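Local atomic coordinates of peptide-binding protein (Photobacterium damsela subsp. piscicida, PDB entry 6SQX), a protein that cleaves the peptidoglycan of potentially competing bacteria as a secreted NlpC/P60 endopeptidase, probably of the cysteine type. Residues L231-P242 against V282-W292; Y64-Q74 against T183-H191. All coordinates share one frame; numbering follows the deposited sequence.

Interaction 1: residues L231-P242 against V282-W292; sequences LVTPTVRKQDLP and VNSKNLKFTTW
The side-chain amide of Gln239 clamps the backbone of Lys288 at two points. Gln239 OE1 accepts a hydrogen bond from Lys288 N on a lone pair (2.8 Å), and Gln239 NE2 gives a nearly straight bond to Lys288 O (3.0 Å, 170° at the proton); together the two bonds fix the rotation of the amide. Thr235 N approaches that same Lys288 O from the opposite face of its carbonyl plane at 3.1 Å. Water 3 donates to Gln239 OE1 and accepts from Lys288 NZ. Further along, Thr233 and Thr290 form an antiparallel hydrogen-bonded pair, Thr233 N to Thr290 O being 2.9 Å, and Trp292 N meets Leu231 O at 2.8 Å. Phe289 CG lies between its own N and carbonyl carbon (chi1 57°), which sets the ring beside Val232, whose CG2 stands 4.2 Å from the ring centroid in an off-centre CH-pi contact. At the far end the Leu241 and Leu287 side chains cross at about a right angle, CD2 of the first 3.7 Å from CD1 of the second. Strand 289-291 is thereby added at the edge of the antiparallel sheet through strand 230-234, whose other neighbour is strand 259-262; Trp292 NE1 reaches Ser333 O in helix 326-334.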
loop_
_atom_site.group_PDB
_atom_site.type_symbol
_atom_site.label_atom_id
_atom_site.label_comp_id
_atom_site.label_asym_id
_atom_site.label_seq_id
_atom_site.Cartn_x
_atom_site.Cartn_y
_atom_site.Cartn_z
ATOM N N LEU A 231 -18.131 -8.824 10.117
ATOM C CA LEU A 231 -16.830 -8.905 9.469
ATOM C C LEU A 231 -15.715 -8.846 10.512
ATOM O O LEU A 231 -15.844 -8.182 11.558
ATOM C CB LEU A 231 -16.659 -7.746 8.474
ATOM C CG LEU A 231 -17.670 -7.747 7.327
ATOM C CD1 LEU A 231 -17.504 -6.462 6.492
ATOM C CD2 LEU A 231 -17.496 -8.978 6.417
ATOM N N VAL A 232 -14.616 -9.549 10.214
ATOM C CA VAL A 232 -13.469 -9.579 11.098
ATOM C C VAL A 232 -12.222 -9.249 10.294
ATOM O O VAL A 232 -12.197 -9.308 9.060
ATOM C CB VAL A 232 -13.283 -10.933 11.837
ATOM C CG1 VAL A 232 -14.431 -11.202 12.803
ATOM C CG2 VAL A 232 -13.088 -12.081 10.829
ATOM N N THR A 233 -11.143 -8.961 11.015
ATOM C CA THR A 233 -9.882 -8.607 10.388
ATOM C C THR A 233 -8.767 -9.178 11.257
ATOM O O THR A 233 -8.922 -9.249 12.489
ATOM C CB THR A 233 -9.776 -7.069 10.203
ATOM O OG1 THR A 233 -8.710 -6.730 9.311
ATOM C CG2 THR A 233 -9.651 -6.324 11.558
ATOM N N PRO A 234 -7.662 -9.617 10.661
ATOM C CA PRO A 234 -6.635 -10.283 11.486
ATOM C C PRO A 234 -5.950 -9.300 12.415
ATOM O O PRO A 234 -5.787 -8.117 12.100
ATOM C CB PRO A 234 -5.631 -10.803 10.456
ATOM C CG PRO A 234 -6.462 -11.002 9.141
ATOM C CD PRO A 234 -7.417 -9.780 9.206
ATOM N N THR A 235 -5.443 -9.828 13.525
ATOM C CA THR A 235 -4.738 -8.999 14.502
ATOM C C THR A 235 -3.225 -9.178 14.475
ATOM O O THR A 235 -2.537 -8.533 15.280
ATOM C CB THR A 235 -5.280 -9.238 15.914
ATOM O OG1 THR A 235 -5.155 -10.626 16.199
ATOM C CG2 THR A 235 -6.764 -8.846 15.976
ATOM N N VAL A 236 -2.691 -10.021 13.578
ATOM C CA VAL A 236 -1.256 -10.180 13.355
ATOM C C VAL A 236 -1.012 -10.138 11.847
ATOM O O VAL A 236 -1.948 -10.276 11.045
ATOM C CB VAL A 236 -0.708 -11.506 13.946
ATOM C CG1 VAL A 236 -0.893 -11.561 15.491
ATOM C CG2 VAL A 236 -1.346 -12.738 13.262
ATOM N N ARG A 237 0.253 -9.937 11.453
ATOM C CA ARG A 237 0.526 -9.683 10.034
ATOM C C ARG A 237 0.223 -10.913 9.182
ATOM O O ARG A 237 -0.456 -10.817 8.152
ATOM C CB ARG A 237 1.949 -9.154 9.798
ATOM C CG ARG A 237 2.173 -8.813 8.307
ATOM C CD ARG A 237 3.378 -7.949 8.044
ATOM N NE ARG A 237 4.673 -8.598 8.256
ATOM C CZ ARG A 237 5.472 -9.073 7.288
ATOM N NH1 ARG A 237 6.676 -9.559 7.596
ATOM N NH2 ARG A 237 5.102 -9.082 6.014
ATOM N N LYS A 238 0.768 -12.078 9.550
ATOM C CA LYS A 238 0.573 -13.302 8.781
ATOM C C LYS A 238 0.222 -14.443 9.710
ATOM O O LYS A 238 0.776 -14.536 10.804
ATOM C CB LYS A 238 1.848 -13.740 8.067
ATOM C CG LYS A 238 2.260 -12.777 6.887
ATOM C CD LYS A 238 3.578 -13.194 6.347
ATOM C CE LYS A 238 4.098 -12.229 5.317
ATOM N NZ LYS A 238 3.519 -12.506 3.951
ATOM N N GLN A 239 -0.661 -15.332 9.260
ATOM C CA GLN A 239 -0.908 -16.548 10.023
ATOM C C GLN A 239 -1.359 -17.626 9.044
ATOM O O GLN A 239 -1.836 -17.329 7.947
ATOM C CB GLN A 239 -1.929 -16.299 11.125
ATOM C CG GLN A 239 -3.266 -15.966 10.613
ATOM C CD GLN A 239 -4.126 -15.388 11.767
ATOM O OE1 GLN A 239 -4.531 -16.115 12.673
ATOM N NE2 GLN A 239 -4.381 -14.076 11.745
ATOM N N ASP A 240 -1.175 -18.895 9.429
ATOM C CA ASP A 240 -1.510 -20.022 8.562
ATOM C C ASP A 240 -2.945 -20.488 8.804
ATOM O O ASP A 240 -3.361 -20.673 9.955
ATOM C CB ASP A 240 -0.565 -21.176 8.885
ATOM C CG ASP A 240 0.869 -20.816 8.607
ATOM O OD1 ASP A 240 1.104 -20.180 7.563
ATOM O OD2 ASP A 240 1.788 -21.130 9.433
ATOM N N LEU A 241 -3.700 -20.720 7.716
ATOM C CA LEU A 241 -5.046 -21.277 7.868
ATOM C C LEU A 241 -4.956 -22.802 7.970
ATOM O O LEU A 241 -4.000 -23.395 7.462
ATOM C CB LEU A 241 -5.932 -20.853 6.701
ATOM C CG LEU A 241 -6.171 -19.347 6.715
ATOM C CD1 LEU A 241 -7.072 -18.912 5.560
ATOM C CD2 LEU A 241 -6.763 -18.840 8.034
ATOM N N PRO A 242 -5.882 -23.449 8.698
ATOM C CA PRO A 242 -5.791 -24.902 8.899
ATOM C C PRO A 242 -5.760 -25.639 7.579
ATOM O O PRO A 242 -6.435 -25.257 6.614
ATOM C CB PRO A 242 -7.078 -25.235 9.652
ATOM C CG PRO A 242 -7.436 -24.036 10.337
ATOM C CD PRO A 242 -6.921 -22.855 9.542
ATOM N N VAL A 282 -13.847 -21.889 7.844
ATOM C CA VAL A 282 -12.517 -22.324 8.264
ATOM C C VAL A 282 -12.552 -22.694 9.740
ATOM O O VAL A 282 -13.139 -21.977 10.552
ATOM C CB VAL A 282 -11.512 -21.175 8.028
ATOM C CG1 VAL A 282 -10.093 -21.590 8.394
ATOM C CG2 VAL A 282 -11.570 -20.686 6.580
ATOM N N ASN A 283 -11.921 -23.804 10.103
ATOM C CA ASN A 283 -11.743 -24.098 11.534
ATOM C C ASN A 283 -10.852 -23.023 12.155
ATOM O O ASN A 283 -9.686 -22.875 11.776
ATOM C CB ASN A 283 -11.133 -25.483 11.712
ATOM C CG ASN A 283 -12.171 -26.604 11.547
ATOM O OD1 ASN A 283 -13.334 -26.459 11.952
ATOM N ND2 ASN A 283 -11.758 -27.716 10.937
ATOM N N SER A 284 -11.398 -22.238 13.081
ATOM C CA SER A 284 -10.774 -20.987 13.497
ATOM C C SER A 284 -10.248 -21.003 14.927
ATOM O O SER A 284 -9.882 -19.938 15.447
ATOM C CB SER A 284 -11.751 -19.827 13.299
ATOM O OG SER A 284 -12.154 -19.758 11.933
ATOM N N LYS A 285 -10.203 -22.174 15.580
ATOM C CA LYS A 285 -9.823 -22.220 16.991
ATOM C C LYS A 285 -8.521 -21.465 17.284
ATOM O O LYS A 285 -8.428 -20.741 18.284
ATOM C CB LYS A 285 -9.765 -23.670 17.488
ATOM C CG LYS A 285 -8.677 -24.530 16.843
ATOM C CD LYS A 285 -9.112 -25.104 15.495
ATOM C CE LYS A 285 -7.944 -25.764 14.765
ATOM N NZ LYS A 285 -8.348 -26.327 13.440
ATOM N N ASN A 286 -7.513 -21.596 16.423
ATOM C CA ASN A 286 -6.207 -21.007 16.699
ATOM C C ASN A 286 -5.949 -19.712 15.944
ATOM O O ASN A 286 -4.805 -19.251 15.913
ATOM C CB ASN A 286 -5.095 -22.001 16.373
ATOM C CG ASN A 286 -5.152 -23.229 17.235
ATOM O OD1 ASN A 286 -5.180 -23.134 18.469
ATOM N ND2 ASN A 286 -5.189 -24.401 16.596
ATOM N N LEU A 287 -6.972 -19.122 15.335
ATOM C CA LEU A 287 -6.759 -17.949 14.499
ATOM C C LEU A 287 -6.849 -16.671 15.329
ATOM O O LEU A 287 -7.505 -16.629 16.375
ATOM C CB LEU A 287 -7.761 -17.897 13.343
ATOM C CG LEU A 287 -7.649 -19.065 12.369
ATOM C CD1 LEU A 287 -8.630 -18.879 11.205
ATOM C CD2 LEU A 287 -6.206 -19.289 11.864
ATOM N N LYS A 288 -6.184 -15.616 14.838
ATOM C CA LYS A 288 -6.066 -14.340 15.549
ATOM C C LYS A 288 -6.752 -13.253 14.712
ATOM O O LYS A 288 -6.209 -12.778 13.695
ATOM C CB LYS A 288 -4.613 -13.978 15.817
ATOM C CG LYS A 288 -3.794 -15.051 16.596
ATOM C CD LYS A 288 -2.693 -15.557 15.607
ATOM C CE LYS A 288 -1.586 -16.444 16.175
ATOM N NZ LYS A 288 -0.691 -16.957 15.052
ATOM N N PHE A 289 -7.954 -12.868 15.137
ATOM C CA PHE A 289 -8.719 -11.853 14.431
ATOM C C PHE A 289 -9.654 -11.174 15.411
ATOM O O PHE A 289 -9.832 -11.634 16.545
ATOM C CB PHE A 289 -9.477 -12.394 13.190
ATOM C CG PHE A 289 -10.435 -13.537 13.467
ATOM C CD1 PHE A 289 -11.676 -13.309 14.060
ATOM C CD2 PHE A 289 -10.102 -14.832 13.083
ATOM C CE1 PHE A 289 -12.570 -14.374 14.303
ATOM C CE2 PHE A 289 -10.974 -15.899 13.312
ATOM C CZ PHE A 289 -12.218 -15.672 13.909
ATOM N N THR A 290 -10.250 -10.073 14.964
ATOM C CA THR A 290 -11.157 -9.303 15.796
ATOM C C THR A 290 -12.228 -8.659 14.922
ATOM O O THR A 290 -12.033 -8.469 13.727
ATOM C CB THR A 290 -10.400 -8.257 16.636
ATOM O OG1 THR A 290 -11.223 -7.808 17.722
ATOM C CG2 THR A 290 -10.044 -7.077 15.784
ATOM N N THR A 291 -13.353 -8.307 15.542
ATOM C CA THR A 291 -14.418 -7.667 14.777
ATOM C C THR A 291 -13.910 -6.393 14.115
ATOM O O THR A 291 -13.224 -5.576 14.738
ATOM C CB THR A 291 -15.620 -7.350 15.683
ATOM O OG1 THR A 291 -16.150 -8.568 16.229
ATOM C CG2 THR A 291 -16.724 -6.613 14.904
ATOM N N TRP A 292 -14.255 -6.225 12.845
ATOM C CA TRP A 292 -13.842 -5.089 12.040
ATOM C C TRP A 292 -14.993 -4.088 11.959
ATOM O O TRP A 292 -16.155 -4.498 11.907
ATOM C CB TRP A 292 -13.486 -5.595 10.637
ATOM C CG TRP A 292 -13.062 -4.504 9.715
ATOM C CD1 TRP A 292 -11.788 -4.066 9.492
ATOM C CD2 TRP A 292 -13.915 -3.722 8.872
ATOM N NE1 TRP A 292 -11.797 -3.020 8.595
ATOM C CE2 TRP A 292 -13.097 -2.798 8.199
ATOM C CE3 TRP A 292 -15.296 -3.696 8.655
ATOM C CZ2 TRP A 292 -13.611 -1.879 7.274
ATOM C CZ3 TRP A 292 -15.812 -2.751 7.773
ATOM C CH2 TRP A 292 -14.968 -1.863 7.090
HETATM O O HOH W 1 -18.434 -6.210 11.373
HETATM O O HOH W 2 1.129 -15.774 13.222
HETATM O O HOH W 3 -2.939 -18.090 14.007
#

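Interaction 2: residues Y64-Q74 against T183-H191; sequences YYFQWSDDANQ and TGTPIMLIH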
loop_
_atom_site.group_PDB
_atom_site.type_symbol
_atom_site.label_atom_id
_atom_site.label_comp_id
_atom_site.label_asym_id
_atom_site.label_seq_id
_atom_site.Cartn_x
_atom_site.Cartn_y
_atom_site.Cartn_z
ATOM N N TYR A 64 -14.387 1.131 -0.639
ATOM C CA TYR A 64 -13.965 -0.269 -0.646
ATOM C C TYR A 64 -14.913 -1.140 -1.469
ATOM O O TYR A 64 -14.465 -2.069 -2.164
ATOM C CB TYR A 64 -13.918 -0.782 0.790
ATOM C CG TYR A 64 -13.360 -2.168 0.971
ATOM C CD1 TYR A 64 -11.999 -2.412 0.808
ATOM C CD2 TYR A 64 -14.179 -3.222 1.385
ATOM C CE1 TYR A 64 -11.457 -3.687 1.044
ATOM C CE2 TYR A 64 -13.650 -4.478 1.607
ATOM C CZ TYR A 64 -12.297 -4.698 1.406
ATOM O OH TYR A 64 -11.738 -5.948 1.653
ATOM N N TYR A 65 -16.215 -0.848 -1.418
ATOM C CA TYR A 65 -17.215 -1.601 -2.182
ATOM C C TYR A 65 -17.583 -0.954 -3.511
ATOM O O TYR A 65 -18.543 -1.400 -4.154
ATOM C CB TYR A 65 -18.482 -1.840 -1.336
ATOM C CG TYR A 65 -18.202 -2.741 -0.140
ATOM C CD1 TYR A 65 -18.006 -4.113 -0.308
ATOM C CD2 TYR A 65 -18.136 -2.218 1.153
ATOM C CE1 TYR A 65 -17.752 -4.949 0.794
ATOM C CE2 TYR A 65 -17.868 -3.045 2.237
ATOM C CZ TYR A 65 -17.694 -4.404 2.050
ATOM O OH TYR A 65 -17.438 -5.228 3.166
ATOM N N PHE A 66 -16.806 0.030 -3.962
ATOM C CA PHE A 66 -17.170 0.756 -5.179
ATOM C C PHE A 66 -17.296 -0.178 -6.370
ATOM O O PHE A 66 -18.163 0.031 -7.236
ATOM C CB PHE A 66 -16.093 1.798 -5.461
ATOM C CG PHE A 66 -16.359 2.605 -6.688
ATOM C CD1 PHE A 66 -17.396 3.530 -6.723
ATOM C CD2 PHE A 66 -15.557 2.459 -7.806
ATOM C CE1 PHE A 66 -17.614 4.303 -7.876
ATOM C CE2 PHE A 66 -15.759 3.232 -8.962
ATOM C CZ PHE A 66 -16.810 4.140 -8.982
ATOM N N GLN A 67 -16.458 -1.214 -6.459
ATOM C CA GLN A 67 -16.543 -2.092 -7.632
ATOM C C GLN A 67 -17.813 -2.928 -7.647
ATOM O O GLN A 67 -18.112 -3.549 -8.667
ATOM C CB GLN A 67 -15.321 -3.027 -7.726
ATOM C CG GLN A 67 -13.993 -2.288 -7.799
ATOM C CD GLN A 67 -13.887 -1.314 -8.952
ATOM O OE1 GLN A 67 -14.592 -1.411 -9.963
ATOM N NE2 GLN A 67 -12.957 -0.402 -8.823
ATOM N N TRP A 68 -18.526 -3.011 -6.527
ATOM C CA TRP A 68 -19.790 -3.725 -6.465
ATOM C C TRP A 68 -20.958 -2.780 -6.619
ATOM O O TRP A 68 -22.116 -3.210 -6.548
ATOM C CB TRP A 68 -19.904 -4.509 -5.151
ATOM C CG TRP A 68 -19.043 -5.714 -5.055
ATOM C CD1 TRP A 68 -18.173 -6.200 -6.004
ATOM C CD2 TRP A 68 -18.912 -6.577 -3.911
ATOM N NE1 TRP A 68 -17.540 -7.350 -5.525
ATOM C CE2 TRP A 68 -17.980 -7.587 -4.252
ATOM C CE3 TRP A 68 -19.514 -6.608 -2.646
ATOM C CZ2 TRP A 68 -17.626 -8.609 -3.357
ATOM C CZ3 TRP A 68 -19.173 -7.638 -1.774
ATOM C CH2 TRP A 68 -18.225 -8.607 -2.125
ATOM N N SER A 69 -20.677 -1.507 -6.905
ATOM C CA SER A 69 -21.725 -0.496 -6.960
ATOM C C SER A 69 -22.232 -0.280 -8.380
ATOM O O SER A 69 -21.587 -0.620 -9.363
ATOM C CB SER A 69 -21.239 0.834 -6.374
ATOM O OG SER A 69 -20.497 1.593 -7.310
ATOM N N ASP A 70 -23.417 0.302 -8.468
ATOM C CA ASP A 70 -23.971 0.549 -9.785
ATOM C C ASP A 70 -23.188 1.621 -10.530
ATOM O O ASP A 70 -23.333 1.724 -11.753
ATOM C CB ASP A 70 -25.451 0.953 -9.674
ATOM C CG ASP A 70 -26.358 -0.215 -9.318
ATOM O OD1 ASP A 70 -25.870 -1.375 -9.362
ATOM O OD2 ASP A 70 -27.561 0.028 -9.020
ATOM N N ASP A 71 -22.371 2.413 -9.817
ATOM C CA ASP A 71 -21.614 3.523 -10.395
ATOM C C ASP A 71 -20.395 3.060 -11.195
ATOM O O ASP A 71 -19.933 3.782 -12.087
ATOM C CB ASP A 71 -21.131 4.459 -9.275
ATOM C CG ASP A 71 -22.275 5.141 -8.534
ATOM O OD1 ASP A 71 -23.277 5.515 -9.187
ATOM O OD2 ASP A 71 -22.175 5.294 -7.289
ATOM N N ALA A 72 -19.851 1.896 -10.887
ATOM C CA ALA A 72 -18.613 1.438 -11.487
ATOM C C ALA A 72 -18.878 0.767 -12.837
ATOM O O ALA A 72 -19.957 0.205 -13.079
ATOM C CB ALA A 72 -17.968 0.419 -10.537
ATOM N N ASN A 73 -17.880 0.825 -13.715
ATOM C CA ASN A 73 -17.994 0.198 -15.026
ATOM C C ASN A 73 -16.634 -0.334 -15.459
ATOM O O ASN A 73 -15.605 -0.060 -14.826
ATOM C CB ASN A 73 -18.623 1.145 -16.083
ATOM C CG ASN A 73 -17.723 2.317 -16.426
ATOM O OD1 ASN A 73 -16.593 2.132 -16.875
ATOM N ND2 ASN A 73 -18.223 3.541 -16.222
ATOM N N GLN A 74 -16.627 -1.103 -16.554
ATOM C CA GLN A 74 -15.411 -1.788 -16.976
ATOM C C GLN A 74 -14.451 -0.906 -17.766
ATOM O O GLN A 74 -13.331 -1.351 -18.066
ATOM C CB GLN A 74 -15.732 -3.028 -17.811
ATOM C CG GLN A 74 -16.374 -4.185 -17.045
ATOM C CD GLN A 74 -16.772 -5.272 -17.988
ATOM O OE1 GLN A 74 -17.512 -5.018 -18.955
ATOM N NE2 GLN A 74 -16.270 -6.480 -17.771
ATOM N N THR A 183 -7.036 -11.703 -0.003
ATOM C CA THR A 183 -8.246 -12.501 -0.130
ATOM C C THR A 183 -9.404 -11.753 0.506
ATOM O O THR A 183 -9.288 -11.222 1.617
ATOM C CB THR A 183 -8.011 -13.812 0.646
ATOM O OG1 THR A 183 -6.960 -14.539 0.012
ATOM C CG2 THR A 183 -9.296 -14.667 0.686
ATOM N N GLY A 184 -10.541 -11.718 -0.203
ATOM C CA GLY A 184 -11.727 -11.017 0.267
ATOM C C GLY A 184 -11.966 -9.668 -0.396
ATOM O O GLY A 184 -13.049 -9.089 -0.184
ATOM N N THR A 185 -10.978 -9.134 -1.147
ATOM C CA THR A 185 -11.111 -7.765 -1.673
ATOM C C THR A 185 -12.186 -7.716 -2.759
ATOM O O THR A 185 -12.093 -8.472 -3.729
ATOM C CB THR A 185 -9.785 -7.294 -2.284
ATOM O OG1 THR A 185 -8.737 -7.327 -1.290
ATOM C CG2 THR A 185 -9.910 -5.861 -2.743
ATOM N N PRO A 186 -13.187 -6.833 -2.640
ATOM C CA PRO A 186 -14.159 -6.640 -3.739
ATOM C C PRO A 186 -13.479 -6.025 -4.964
ATOM O O PRO A 186 -12.735 -5.039 -4.863
ATOM C CB PRO A 186 -15.183 -5.663 -3.136
ATOM C CG PRO A 186 -15.068 -5.816 -1.659
ATOM C CD PRO A 186 -13.546 -6.007 -1.469
ATOM N N ILE A 187 -13.723 -6.622 -6.130
ATOM C CA ILE A 187 -13.087 -6.186 -7.372
ATOM C C ILE A 187 -14.104 -6.204 -8.504
ATOM O O ILE A 187 -15.232 -6.669 -8.363
ATOM C CB ILE A 187 -11.856 -7.051 -7.751
ATOM C CG1 ILE A 187 -12.318 -8.520 -7.889
ATOM C CG2 ILE A 187 -10.752 -6.891 -6.687
ATOM C CD1 ILE A 187 -11.263 -9.477 -8.346
ATOM N N MET A 188 -13.669 -5.704 -9.646
ATOM C CA MET A 188 -14.395 -5.897 -10.883
ATOM C C MET A 188 -13.463 -6.571 -11.872
ATOM O O MET A 188 -12.286 -6.199 -11.964
ATOM C CB MET A 188 -14.781 -4.541 -11.450
ATOM C CG MET A 188 -15.549 -4.617 -12.787
ATOM S SD MET A 188 -16.218 -3.054 -13.398
ATOM C CE MET A 188 -17.596 -2.814 -12.242
ATOM N N LEU A 189 -13.998 -7.571 -12.592
ATOM C CA LEU A 189 -13.265 -8.294 -13.620
ATOM C C LEU A 189 -13.453 -7.560 -14.945
ATOM O O LEU A 189 -14.592 -7.243 -15.329
ATOM C CB LEU A 189 -13.789 -9.731 -13.720
ATOM C CG LEU A 189 -13.833 -10.514 -12.390
ATOM C CD1 LEU A 189 -14.235 -11.948 -12.706
ATOM C CD2 LEU A 189 -12.550 -10.458 -11.563
ATOM N N ILE A 190 -12.359 -7.279 -15.661
ATOM C CA ILE A 190 -12.403 -6.425 -16.846
ATOM C C ILE A 190 -12.164 -7.213 -18.128
ATOM O O ILE A 190 -12.945 -7.114 -19.083
ATOM C CB ILE A 190 -11.401 -5.258 -16.725
ATOM C CG1 ILE A 190 -11.668 -4.425 -15.475
ATOM C CG2 ILE A 190 -11.445 -4.365 -17.998
ATOM C CD1 ILE A 190 -10.414 -3.659 -15.023
ATOM N N HIS A 191 -11.081 -7.989 -18.181
ATOM C CA HIS A 191 -10.594 -8.515 -19.448
ATOM C C HIS A 191 -9.701 -9.704 -19.144
ATOM O O HIS A 191 -8.983 -9.697 -18.144
ATOM C CB HIS A 191 -9.800 -7.398 -20.149
ATOM C CG HIS A 191 -9.418 -7.703 -21.567
ATOM N ND1 HIS A 191 -10.314 -7.621 -22.610
ATOM C CD2 HIS A 191 -8.232 -8.072 -22.116
ATOM C CE1 HIS A 191 -9.706 -7.942 -23.736
ATOM N NE2 HIS A 191 -8.439 -8.207 -23.472
HETATM O O HOH W 4 -13.502 -7.723 2.156
HETATM O O HOH W 5 -14.448 -2.502 -4.693
HETATM O O HOH W 6 -12.061 -2.875 -3.266
#
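Gln74 NE2 is held by two carbonyls, Leu189 O across the contact and Ile134 O beyond it. The bond to Leu189 O is 3.1 Å long and almost straight (172° at the proton); it lies in the amide plane of Gln74 and lands on a lone pair of the acceptor. Because the Gln74 chain is extended beyond CG, the amide reaches the strand backbone, whereas the backbone carbonyl Gln74 O is buried without a polar partner in the model. Near the other end, water 5 accepts from Gln67 N at 3.0 Å and also lies within bonding distance of Tyr64 O and Pro186 O, joining the end of helix 50-64 and the following 3-10 turn to the start of the strand.

Strand 186-191 lies in the SH3 (SH3b1 type) region, in an antiparallel sheet between strands 142-145 and 198-203, and Ile190 with His191 opposite Leu200 makes a classic beta bulge. Three aromatic rings, from the end of helix 50-64 (Tyr64), the residue after it (Tyr65) and the 3-10 turn (Trp68), gather round Pro186. Its CD sits over a face of Tyr64, 3.8 Å from the ring centroid. Pro186 CB stands over the five-membered ring of Trp68 at 3.8 Å, 19° off the normal, and Pro186 CG comes to 3.7 Å from Tyr65 CD1. Trp68 NE1 donates to Gly143 O, which helps orient the indole.

Met188 runs out across Gln67 and Gln74, then bends at its last torsion (chi3 -73°). That bend brings CE to 3.7 Å from Ala72 CB, while Met188 SD lies 3.4 Å from Asn73 O. Gln67 OE1 rests 3.5 Å from Met188 CB, and both Gln67 OE1 and Asn73 O bind Lys202 NZ on the adjacent strand 198-203.

How the interactions relate
From the N terminus, the chain first enters interaction 2 where helix 50-64 ends, and 109 residues later the strand containing residues 186-191 returns to close that loop, tying the N-terminal region to the SH3 domain. Interaction 1 opens only afterwards, at residues 231-242, and closes after a shorter, 40-residue excursion, about half strand and without helix. The two contacts therefore lie in series, neither nested nor crossed. The sheet holding 230-234 and 289-291 has the same 4-3-2-1-5 strand order as that holding 186-192, consistent with a further SH3-like unit ahead of the NlpC/P60 region. Although the centres of interactions 1 and 2 are about 24 Å apart, the two contacts touch: Leu231 CD1 packs 3.5 Å from Tyr65 OH.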